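Side-chain contact in valine-pyruvate aminotransferase (Salmonella typhimurium, PDB 3G7Q), which probably transfers the amino group of L-valine to pyruvate with the help of pyridoxal 5'-phosphate, yielding L-alanine and 3-methyl-2-oxobutanoate: residues 344-349 / 354-359. Residues are numbered along the deposited sequence; the frame is centred on the assembly and turned at random.
Sequences LWFKDL and ELLYQR
Beyond the end of strand 341-345 the backbone folds into a type II beta turn from F346 to L349, closed by L349 N bonding to F346 O at 2.9 Å, and across from it runs helix 353-362, the nearest CA atoms being those of L349 and L356, 9.6 Å apart. This strand-turn-helix connection leaves an inner strand, flanked by 332-334 and 387-391, of the mixed sheet in the C-terminal small domain of a fold type I PLP enzyme, as in other class I aminotransferases. No hydrogen bond spans the two segments; three buried apolar side chains make the contact. In F346 and L349, the first and last residues of the turn, the CB atoms point toward the helix, where L356 answers with a single methyl, CD2. That methyl lies 3.9 Å from F346 CE2, approaching the ring obliquely, and L356 crosses F346 and L349 each at about a right angle. The CB of L356 already heads for the turn, and with CG anti to the backbone N (chi1 -168°) CD2 comes to lie near both partners. I410 of helix 396-416 also touches both F346 and L356, as does M388 of strand 387-391. On the turn itself, K347 NZ makes a salt bridge with D348 OD2 at 3.0 Å, on the syn side but 30° out of the carboxylate plane. L349 adds the second half of the apolar contact, its CD2 methyl resting 4.1 Å from L356 CD2.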
loop_
_atom_site.group_PDB
_atom_site.type_symbol
_atom_site.label_atom_id
_atom_site.label_comp_id
_atom_site.label_asym_id
_atom_site.label_seq_id
_atom_site.Cartn_x
_atom_site.Cartn_y
_atom_site.Cartn_z
ATOM N N LEU A 344 2.765 6.983 -30.298
ATOM C CA LEU A 344 3.180 6.945 -31.691
ATOM C C LEU A 344 2.392 5.900 -32.453
ATOM O O LEU A 344 2.365 4.737 -32.050
ATOM C CB LEU A 344 4.665 6.615 -31.790
ATOM C CG LEU A 344 5.598 7.470 -30.890
ATOM C CD1 LEU A 344 7.071 7.037 -31.052
ATOM C CD2 LEU A 344 5.391 8.971 -31.113
ATOM N N TRP A 345 1.769 6.326 -33.551
ATOM C CA TRP A 345 1.018 5.461 -34.442
ATOM C C TRP A 345 1.762 5.383 -35.776
ATOM O O TRP A 345 1.776 6.349 -36.525
ATOM C CB TRP A 345 -0.405 5.973 -34.616
ATOM C CG TRP A 345 -1.238 5.255 -35.635
ATOM C CD1 TRP A 345 -1.106 3.954 -36.060
ATOM C CD2 TRP A 345 -2.409 5.772 -36.289
ATOM N NE1 TRP A 345 -2.082 3.665 -36.995
ATOM C CE2 TRP A 345 -2.894 4.760 -37.147
ATOM C CE3 TRP A 345 -3.082 6.994 -36.242
ATOM C CZ2 TRP A 345 -4.018 4.939 -37.953
ATOM C CZ3 TRP A 345 -4.205 7.174 -37.076
ATOM C CH2 TRP A 345 -4.638 6.151 -37.923
ATOM N N PHE A 346 2.375 4.230 -36.037
ATOM C CA PHE A 346 3.149 3.971 -37.250
ATOM C C PHE A 346 2.126 3.500 -38.252
ATOM O O PHE A 346 1.915 2.305 -38.468
ATOM C CB PHE A 346 4.262 2.960 -36.961
ATOM C CG PHE A 346 5.139 3.368 -35.804
ATOM C CD1 PHE A 346 5.890 4.538 -35.859
ATOM C CD2 PHE A 346 5.193 2.605 -34.638
ATOM C CE1 PHE A 346 6.685 4.909 -34.805
ATOM C CE2 PHE A 346 5.998 2.985 -33.584
ATOM C CZ PHE A 346 6.735 4.134 -33.656
ATOM N N LYS A 347 1.438 4.463 -38.862
ATOM C CA LYS A 347 0.230 4.119 -39.640
ATOM C C LYS A 347 0.522 3.135 -40.766
ATOM O O LYS A 347 1.437 3.331 -41.536
ATOM C CB LYS A 347 -0.504 5.369 -40.161
ATOM C CG LYS A 347 -1.819 5.057 -40.912
ATOM C CD LYS A 347 -2.721 6.297 -41.130
ATOM C CE LYS A 347 -4.056 5.894 -41.804
ATOM N NZ LYS A 347 -3.822 5.359 -43.168
ATOM N N ASP A 348 -0.241 2.048 -40.773
ATOM C CA ASP A 348 -0.107 0.974 -41.765
ATOM C C ASP A 348 1.272 0.271 -41.733
ATOM O O ASP A 348 1.665 -0.354 -42.726
ATOM C CB ASP A 348 -0.445 1.474 -43.185
ATOM C CG ASP A 348 -1.830 2.082 -43.271
ATOM O OD1 ASP A 348 -2.774 1.575 -42.628
ATOM O OD2 ASP A 348 -1.962 3.084 -43.969
ATOM N N LEU A 349 2.001 0.357 -40.613
ATOM C CA LEU A 349 3.278 -0.352 -40.479
ATOM C C LEU A 349 3.059 -1.787 -40.938
ATOM O O LEU A 349 2.081 -2.439 -40.539
ATOM C CB LEU A 349 3.740 -0.365 -39.010
ATOM C CG LEU A 349 5.165 -0.841 -38.705
ATOM C CD1 LEU A 349 6.176 0.107 -39.352
ATOM C CD2 LEU A 349 5.404 -0.926 -37.179
ATOM N N GLU A 354 4.707 -5.366 -31.668
ATOM C CA GLU A 354 5.318 -6.411 -30.849
ATOM C C GLU A 354 6.657 -6.818 -31.500
ATOM O O GLU A 354 7.683 -6.980 -30.822
ATOM C CB GLU A 354 4.404 -7.627 -30.717
ATOM C CG GLU A 354 3.186 -7.418 -29.783
ATOM C CD GLU A 354 2.018 -6.622 -30.355
ATOM O OE1 GLU A 354 1.858 -6.416 -31.577
ATOM O OE2 GLU A 354 1.231 -6.158 -29.522
ATOM N N LEU A 355 6.653 -6.985 -32.809
ATOM C CA LEU A 355 7.894 -7.345 -33.509
ATOM C C LEU A 355 8.883 -6.177 -33.498
ATOM O O LEU A 355 10.066 -6.361 -33.226
ATOM C CB LEU A 355 7.625 -7.830 -34.929
ATOM C CG LEU A 355 8.868 -8.254 -35.723
ATOM C CD1 LEU A 355 9.753 -9.311 -34.979
ATOM C CD2 LEU A 355 8.431 -8.790 -37.088
ATOM N N LEU A 356 8.394 -4.991 -33.802
ATOM C CA LEU A 356 9.234 -3.789 -33.730
ATOM C C LEU A 356 9.893 -3.670 -32.348
ATOM O O LEU A 356 11.088 -3.408 -32.245
ATOM C CB LEU A 356 8.419 -2.550 -34.016
ATOM C CG LEU A 356 9.255 -1.278 -34.259
ATOM C CD1 LEU A 356 10.200 -1.393 -35.489
ATOM C CD2 LEU A 356 8.319 -0.051 -34.379
ATOM N N TYR A 357 9.125 -3.914 -31.291
ATOM C CA TYR A 357 9.658 -3.888 -29.929
ATOM C C TYR A 357 10.876 -4.803 -29.758
ATOM O O TYR A 357 11.848 -4.432 -29.109
ATOM C CB TYR A 357 8.565 -4.323 -28.932
ATOM C CG TYR A 357 9.090 -4.589 -27.526
ATOM C CD1 TYR A 357 9.557 -5.842 -27.145
ATOM C CD2 TYR A 357 9.081 -3.587 -26.574
ATOM C CE1 TYR A 357 10.028 -6.066 -25.852
ATOM C CE2 TYR A 357 9.573 -3.805 -25.289
ATOM C CZ TYR A 357 10.023 -5.042 -24.937
ATOM O OH TYR A 357 10.484 -5.228 -23.654
ATOM N N GLN A 358 10.806 -6.015 -30.297
ATOM C CA GLN A 358 11.931 -6.961 -30.194
ATOM C C GLN A 358 13.159 -6.414 -30.923
ATOM O O GLN A 358 14.292 -6.545 -30.458
ATOM C CB GLN A 358 11.556 -8.337 -30.750
ATOM C CG GLN A 358 10.457 -9.043 -29.941
ATOM C CD GLN A 358 10.881 -9.342 -28.513
ATOM O OE1 GLN A 358 12.055 -9.638 -28.260
ATOM N NE2 GLN A 358 9.934 -9.281 -27.577
ATOM N N ARG A 359 12.928 -5.824 -32.084
ATOM C CA ARG A 359 14.027 -5.265 -32.886
ATOM C C ARG A 359 14.698 -4.077 -32.212
ATOM O O ARG A 359 15.927 -3.923 -32.288
ATOM C CB ARG A 359 13.522 -4.892 -34.272
ATOM C CG ARG A 359 13.189 -6.136 -35.057
ATOM C CD ARG A 359 12.729 -5.818 -36.424
ATOM N NE ARG A 359 12.386 -7.033 -37.169
ATOM C CZ ARG A 359 11.960 -7.010 -38.418
ATOM N NH1 ARG A 359 11.854 -5.852 -39.050
ATOM N NH2 ARG A 359 11.660 -8.145 -39.034
#